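Local coordinates for D-alanine--D-alanine ligase (Acinetobacter baumannii ACICU, PDB 5D8D), which catalyses the ATP-dependent joining of two D-alanine molecules into D-alanyl-D-alanine, a building block of the peptidoglycan cell wall, at the interface of chains A and B. Numbering follows the deposited sequence. Chains: chain A/B, D-alanine--D-alanine ligase.

Contact 1: the interface of chains A and B. Residues chain A 95-96, 99, 102, 105-106, 143; chain B 92, 96, 106, 245-247.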
# COMPACT_ATOMS: atom_id res chain seq x y z
N ALA A 95 1.36 -3.20 2.60
CA ALA A 95 1.65 -3.02 1.17
C ALA A 95 2.76 -1.99 0.88
O ALA A 95 3.59 -2.22 -0.03
CB ALA A 95 0.42 -2.66 0.40
N ILE A 96 2.81 -0.91 1.66
CA ILE A 96 3.99 -0.02 1.57
C ILE A 96 5.30 -0.72 2.04
O ILE A 96 6.33 -0.72 1.32
CB ILE A 96 3.82 1.30 2.36
CG1 ILE A 96 2.67 2.14 1.78
CG2 ILE A 96 5.12 2.09 2.28
CD1 ILE A 96 2.18 3.27 2.70
N ASP A 99 7.52 -2.90 -0.11
CA ASP A 99 8.17 -2.20 -1.23
C ASP A 99 9.24 -1.24 -0.66
O ASP A 99 8.94 -0.24 0.03
CB ASP A 99 7.07 -1.44 -2.00
CG ASP A 99 7.50 -0.94 -3.39
OD1 ASP A 99 8.60 -0.39 -3.57
OD2 ASP A 99 6.69 -1.05 -4.32
N LYS A 102 8.94 2.39 -2.15
CA LYS A 102 7.79 3.15 -1.64
C LYS A 102 7.93 3.49 -0.18
O LYS A 102 7.53 4.56 0.24
CB LYS A 102 6.45 2.45 -1.92
CG LYS A 102 6.10 2.46 -3.40
CD LYS A 102 4.68 2.03 -3.65
CE LYS A 102 4.36 2.03 -5.14
NZ LYS A 102 4.95 0.87 -5.83
N GLN A 105 10.33 6.54 -0.19
CA GLN A 105 9.66 7.74 -0.63
C GLN A 105 8.82 8.25 0.50
O GLN A 105 8.87 9.43 0.81
CB GLN A 105 8.82 7.48 -1.85
CG GLN A 105 9.64 7.06 -3.05
CD GLN A 105 8.86 6.53 -4.24
OE1 GLN A 105 9.32 6.65 -5.37
NE2 GLN A 105 7.69 5.92 -4.01
N ILE A 106 8.07 7.37 1.17
CA ILE A 106 7.37 7.80 2.39
C ILE A 106 8.33 8.42 3.42
O ILE A 106 8.00 9.44 4.07
CB ILE A 106 6.59 6.66 3.06
CG1 ILE A 106 5.51 6.08 2.14
CG2 ILE A 106 5.93 7.16 4.34
CD1 ILE A 106 4.56 7.07 1.54
N HIS A 143 10.91 -5.70 -4.01
CA HIS A 143 9.74 -6.25 -3.30
C HIS A 143 9.99 -7.41 -2.35
O HIS A 143 9.11 -7.70 -1.53
CB HIS A 143 8.62 -6.64 -4.28
CG HIS A 143 7.87 -5.47 -4.83
ND1 HIS A 143 7.99 -5.06 -6.15
CD2 HIS A 143 6.99 -4.62 -4.25
CE1 HIS A 143 7.22 -4.01 -6.35
NE2 HIS A 143 6.60 -3.72 -5.21
N GLN B 92 -1.88 -3.06 -3.08
CA GLN B 92 -0.99 -1.95 -2.75
C GLN B 92 -1.45 -0.59 -3.30
O GLN B 92 -1.45 0.43 -2.57
CB GLN B 92 0.46 -2.24 -3.25
CG GLN B 92 1.44 -1.04 -3.06
CD GLN B 92 2.78 -1.18 -3.78
OE1 GLN B 92 2.88 -1.03 -5.00
NE2 GLN B 92 3.83 -1.47 -3.03
N ILE B 96 -2.90 2.58 -1.05
CA ILE B 96 -2.24 3.86 -1.08
C ILE B 96 -3.15 4.93 -1.65
O ILE B 96 -3.29 6.01 -1.04
CB ILE B 96 -0.94 3.78 -1.87
CG1 ILE B 96 0.06 2.90 -1.09
CG2 ILE B 96 -0.38 5.19 -2.10
CD1 ILE B 96 1.23 2.42 -1.92
N ILE B 106 4.28 9.81 -1.99
CA ILE B 106 5.04 8.98 -2.92
C ILE B 106 5.36 9.83 -4.17
O ILE B 106 6.45 9.70 -4.79
CB ILE B 106 4.48 7.53 -3.18
CG1 ILE B 106 3.93 7.37 -4.57
CG2 ILE B 106 3.54 6.98 -2.10
CD1 ILE B 106 4.98 6.87 -5.52
N ALA B 245 3.64 5.40 -10.63
CA ALA B 245 4.38 5.57 -9.39
C ALA B 245 3.59 5.13 -8.17
O ALA B 245 4.17 4.64 -7.21
CB ALA B 245 4.81 7.04 -9.22
N VAL B 246 2.28 5.27 -8.21
CA VAL B 246 1.48 4.89 -7.04
C VAL B 246 1.10 3.40 -7.06
O VAL B 246 0.49 2.94 -6.13
CB VAL B 246 0.27 5.86 -6.88
CG1 VAL B 246 -0.98 5.34 -7.59
CG2 VAL B 246 -0.03 6.11 -5.42
N GLY B 247 1.46 2.65 -8.10
CA GLY B 247 1.08 1.26 -8.23
C GLY B 247 -0.30 0.98 -8.83
O GLY B 247 -0.78 -0.17 -8.82
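B:Gln92 holds CG anti to its backbone N (chi1 175°) and continues extended, which carries its terminal amide across to chain A, while A:Lys102 bends at its last torsion (chi4 76°) to bring the ammonium NZ to meet it tip to tip. The two ends of the amide are used differently. The carbonyl OE1 of B:Gln92 accepts a hydrogen bond from A:Lys102 NZ at 2.9 Å, with the donor well above the carbonyl plane. The amide nitrogen NE2 of B:Gln92 donates nearly straight to the backbone O of A:Ala95 at 3.1 Å and also to the carboxylate OD2 of A:Asp99 at 3.2 Å; both acceptors lie close to the amide plane, which should fix its rotation.

A:Asp99 OD2 is gripped further from within its own chain, by a salt bridge to A:Lys102 NZ at 3.0 Å and by the imidazole NE2 of A:His143 at 2.8 Å, a strongly bent bond. This network would favour a charged carboxylate. Beside it, the methylene CD of A:Lys102 packs on B:Ile96 CD1 at 3.9 Å, and the two Ile96 side chains meet through CG1. Farther along, A:Ile106 CD1 touches B:Ile106 CG2 at 3.8 Å.

The patch joins helices 91-97 of both subunits, 100-108 of chain A and 100-109 of chain B, with the end of helix 229-245 of chain B bordering A:Lys102, in an interface that is two-fold symmetric in the deposited assembly.

Contact 2: the interface of chains A and B. Residues chain A 81; chain B 17, 47, 52, 65, 69, 75.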
# COMPACT_ATOMS: atom_id res chain seq x y z
N TRP A 81 -12.00 -7.47 5.60
CA TRP A 81 -13.25 -7.84 4.94
C TRP A 81 -14.15 -8.70 5.83
O TRP A 81 -15.33 -8.42 5.99
CB TRP A 81 -12.94 -8.59 3.64
CG TRP A 81 -14.10 -8.75 2.78
CD1 TRP A 81 -14.82 -9.89 2.60
CD2 TRP A 81 -14.72 -7.75 1.97
NE1 TRP A 81 -15.85 -9.67 1.73
CE2 TRP A 81 -15.83 -8.36 1.34
CE3 TRP A 81 -14.48 -6.39 1.75
CZ2 TRP A 81 -16.69 -7.65 0.47
CZ3 TRP A 81 -15.33 -5.69 0.91
CH2 TRP A 81 -16.41 -6.32 0.27
N LYS B 17 -21.41 -1.96 1.50
CA LYS B 17 -21.81 -1.51 2.83
C LYS B 17 -21.31 -0.10 3.18
O LYS B 17 -21.57 0.36 4.28
CB LYS B 17 -21.31 -2.53 3.89
CG LYS B 17 -19.89 -2.32 4.49
CD LYS B 17 -18.74 -2.16 3.47
CE LYS B 17 -17.42 -1.66 4.07
NZ LYS B 17 -16.39 -2.74 4.12
N PRO B 47 -22.04 -7.66 -1.88
CA PRO B 47 -21.68 -8.25 -0.60
C PRO B 47 -22.70 -8.16 0.52
O PRO B 47 -22.61 -8.91 1.47
CB PRO B 47 -20.42 -7.47 -0.21
CG PRO B 47 -19.83 -7.05 -1.50
CD PRO B 47 -21.01 -6.71 -2.34
N VAL B 52 -19.17 -14.29 1.00
CA VAL B 52 -17.82 -14.46 0.42
C VAL B 52 -17.53 -15.81 -0.22
O VAL B 52 -16.81 -15.87 -1.21
CB VAL B 52 -16.67 -14.31 1.46
CG1 VAL B 52 -16.52 -12.88 1.87
CG2 VAL B 52 -16.85 -15.23 2.67
N LEU B 65 -17.12 -1.55 -6.75
CA LEU B 65 -17.37 -1.14 -5.35
C LEU B 65 -16.57 0.12 -4.98
O LEU B 65 -15.38 0.05 -4.83
CB LEU B 65 -16.97 -2.26 -4.39
CG LEU B 65 -17.91 -3.44 -4.20
CD1 LEU B 65 -17.16 -4.66 -3.64
CD2 LEU B 65 -19.04 -3.05 -3.26
N GLY B 69 -13.79 -0.90 1.08
CA GLY B 69 -14.09 -2.26 0.72
C GLY B 69 -13.47 -2.52 -0.61
O GLY B 69 -12.63 -3.41 -0.76
N ILE B 75 -11.21 -6.04 -0.65
CA ILE B 75 -11.77 -7.01 -1.58
C ILE B 75 -10.69 -7.55 -2.49
O ILE B 75 -10.73 -8.73 -2.86
CB ILE B 75 -12.94 -6.43 -2.41
CG1 ILE B 75 -13.75 -7.57 -3.06
CG2 ILE B 75 -12.48 -5.44 -3.49
CD1 ILE B 75 -14.38 -8.55 -2.09
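A:Trp81 of one D-alanine--D-alanine ligase subunit, an enzyme of the ATP-grasp superfamily, inserts its indole between B:Ile75, B:Pro47, B:Val52 and B:Gly69 of the other. The residue ends helix 74-81, with CG anti to the backbone N (chi1 -168°), which turns the ring toward chain B.

Contact with the ring face comes from B:Ile75. Its methyl CD1 sits over the six-membered ring, 3.8 Å from the centroid in a CH-pi contact and displaced toward the rim. The CG1 branch that bears this methyl is anti to the backbone N (chi1 -163°), and the isoleucine and indole run alongside each other, pointing the same way.

Edge contacts meet the same ring close to its plane. At the pyrrole end, the CG1 methyl of B:Val52 approaches CD1 of A:Trp81 at 3.5 Å, the two side chains sliding past each other in opposite directions. On the benzo rim, the ring carbon CG of B:Pro47 touches CZ2 of A:Trp81 at 3.8 Å, with proline and indole crossing at about a right angle. B:Gly69 brings its backbone CA to 3.7 Å from CZ3 of A:Trp81, an approach made without any side chain.

Polar bonding across this patch is absent: no nitrogen or oxygen of either side comes close enough to bond across it, and the indole NE1 of A:Trp81 faces the methyl CG1 of B:Val52 instead.

Contact 3: the interface of chains A and B. Residues chain A 17, 65, 69, 74-75, 77-78; chain B 77, 80-81, 91.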
# COMPACT_ATOMS: atom_id res chain seq x y z
N LYS A 17 1.79 -19.23 0.69
CA LYS A 17 2.13 -19.47 -0.71
C LYS A 17 3.46 -18.86 -1.17
O LYS A 17 3.81 -19.00 -2.33
CB LYS A 17 0.99 -18.95 -1.60
CG LYS A 17 0.82 -17.42 -1.64
CD LYS A 17 -0.38 -17.06 -2.47
CE LYS A 17 -0.86 -15.63 -2.23
NZ LYS A 17 -2.17 -15.47 -2.92
N LEU A 65 2.76 -15.22 8.50
CA LEU A 65 3.00 -15.52 7.08
C LEU A 65 4.03 -14.55 6.56
O LEU A 65 3.76 -13.39 6.45
CB LEU A 65 1.72 -15.29 6.27
CG LEU A 65 0.54 -16.22 6.51
CD1 LEU A 65 -0.76 -15.64 5.99
CD2 LEU A 65 0.82 -17.57 5.86
N GLY A 69 1.72 -12.53 -0.01
CA GLY A 69 0.48 -13.06 0.54
C GLY A 69 0.23 -12.63 1.97
O GLY A 69 -0.91 -12.45 2.36
N GLN A 74 -2.41 -8.50 1.54
CA GLN A 74 -3.38 -9.42 1.07
C GLN A 74 -4.14 -10.15 2.18
O GLN A 74 -5.36 -10.16 2.20
CB GLN A 74 -2.71 -10.47 0.21
CG GLN A 74 -2.09 -9.91 -1.05
CD GLN A 74 -1.75 -10.96 -2.05
OE1 GLN A 74 -1.13 -10.65 -3.04
NE2 GLN A 74 -2.23 -12.18 -1.86
N ILE A 75 -3.44 -10.80 3.09
CA ILE A 75 -4.12 -11.53 4.14
C ILE A 75 -4.79 -10.52 5.07
O ILE A 75 -5.84 -10.83 5.62
CB ILE A 75 -3.19 -12.52 4.90
CG1 ILE A 75 -3.99 -13.50 5.80
CG2 ILE A 75 -2.20 -11.76 5.79
CD1 ILE A 75 -4.88 -14.49 5.09
N GLY A 77 -6.09 -7.71 4.08
CA GLY A 77 -7.29 -7.42 3.28
C GLY A 77 -8.44 -8.34 3.64
O GLY A 77 -9.56 -7.87 3.97
N VAL A 78 -8.17 -9.65 3.61
CA VAL A 78 -9.26 -10.62 3.93
C VAL A 78 -9.73 -10.47 5.37
O VAL A 78 -10.93 -10.56 5.65
CB VAL A 78 -9.06 -12.13 3.51
CG1 VAL A 78 -7.99 -12.35 2.43
CG2 VAL A 78 -8.88 -13.05 4.68
N GLY B 77 -7.55 -8.02 -1.72
CA GLY B 77 -6.93 -9.02 -0.90
C GLY B 77 -7.67 -10.36 -0.91
O GLY B 77 -7.05 -11.39 -1.15
N GLU B 80 -7.22 -12.00 -4.33
CA GLU B 80 -5.88 -12.52 -4.52
C GLU B 80 -5.82 -13.94 -3.89
O GLU B 80 -5.50 -14.90 -4.56
CB GLU B 80 -4.84 -11.62 -3.88
CG GLU B 80 -4.60 -10.27 -4.55
CD GLU B 80 -3.85 -10.36 -5.88
OE1 GLU B 80 -3.37 -11.44 -6.26
OE2 GLU B 80 -3.77 -9.31 -6.56
N TRP B 81 -6.23 -14.05 -2.64
CA TRP B 81 -6.18 -15.32 -1.92
C TRP B 81 -7.09 -16.39 -2.45
O TRP B 81 -6.81 -17.56 -2.29
CB TRP B 81 -6.46 -15.12 -0.41
CG TRP B 81 -5.19 -14.85 0.33
CD1 TRP B 81 -4.81 -13.66 0.89
CD2 TRP B 81 -4.12 -15.77 0.54
NE1 TRP B 81 -3.58 -13.80 1.47
CE2 TRP B 81 -3.13 -15.09 1.28
CE3 TRP B 81 -3.93 -17.11 0.24
CZ2 TRP B 81 -1.93 -15.72 1.70
CZ3 TRP B 81 -2.74 -17.73 0.63
CH2 TRP B 81 -1.76 -17.03 1.36
N VAL B 91 -3.74 -4.78 -4.50
CA VAL B 91 -3.86 -4.44 -3.08
C VAL B 91 -3.16 -3.15 -2.69
O VAL B 91 -3.81 -2.28 -2.08
CB VAL B 91 -3.38 -5.57 -2.19
CG1 VAL B 91 -3.39 -5.16 -0.72
CG2 VAL B 91 -4.30 -6.75 -2.37
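The indole NE1 of B:Trp81 donates a hydrogen bond to the backbone O of A:Gly69 at 3.1 Å. The bond is bent, 139° at the hydrogen, and the acceptor lies close to the ring plane while the donor is tilted modestly from the carbonyl plane. Burying the indole at the subunit interface thus need not cost its N-H a partner.

Chain A covers both faces of this ring. Over one, A:Lys17 sets CG between its backbone N and carbonyl carbon (chi1 68°) and runs extended obliquely across, placing its methylene CE 3.9 Å from the centroid of the six-membered ring in a CH-pi contact; the amide NE2 of A:Gln74 lies above the rim on this same side. Under the opposite face comes the methyl CD1 of A:Ile75, also toward the rim. A:Val78 adds its CG1 methyl at 3.8 Å from CD1 of B:Trp81.

Next to the indole, A:Gln74 crosses B:Glu80 at about a right angle, its amide carbon CD 3.6 Å from the methylene CB of B:Glu80. The ammonium of A:Lys17 and the carboxylate of B:Glu80 do not touch, although their charges may still attract weakly. Where the two 74-81 helices approach, CA of A:Gln74 lies 4.1 Å from CA of B:Gly77.

Contact 2 and contact 3 lie about 14 Å apart between the centres of their C-alpha atoms; contact 1 is about 17 Å from contact 3 and 23 Å from contact 2. Contacts 2 and 3 use the same residues, Lys17, Leu65, Gly69, Ile75 and Trp81, with the chains exchanged. The twins are not identical: the indole of chain B makes a hydrogen bond to Gly69, that of chain A none to its counterpart. Helix 91-97, which supplies Val91 to contact 3 and Gln92 to contact 1, connects the tryptophan region to the polar network. All belong to one two-fold, presumably dimeric, interface whose side chains match only approximately.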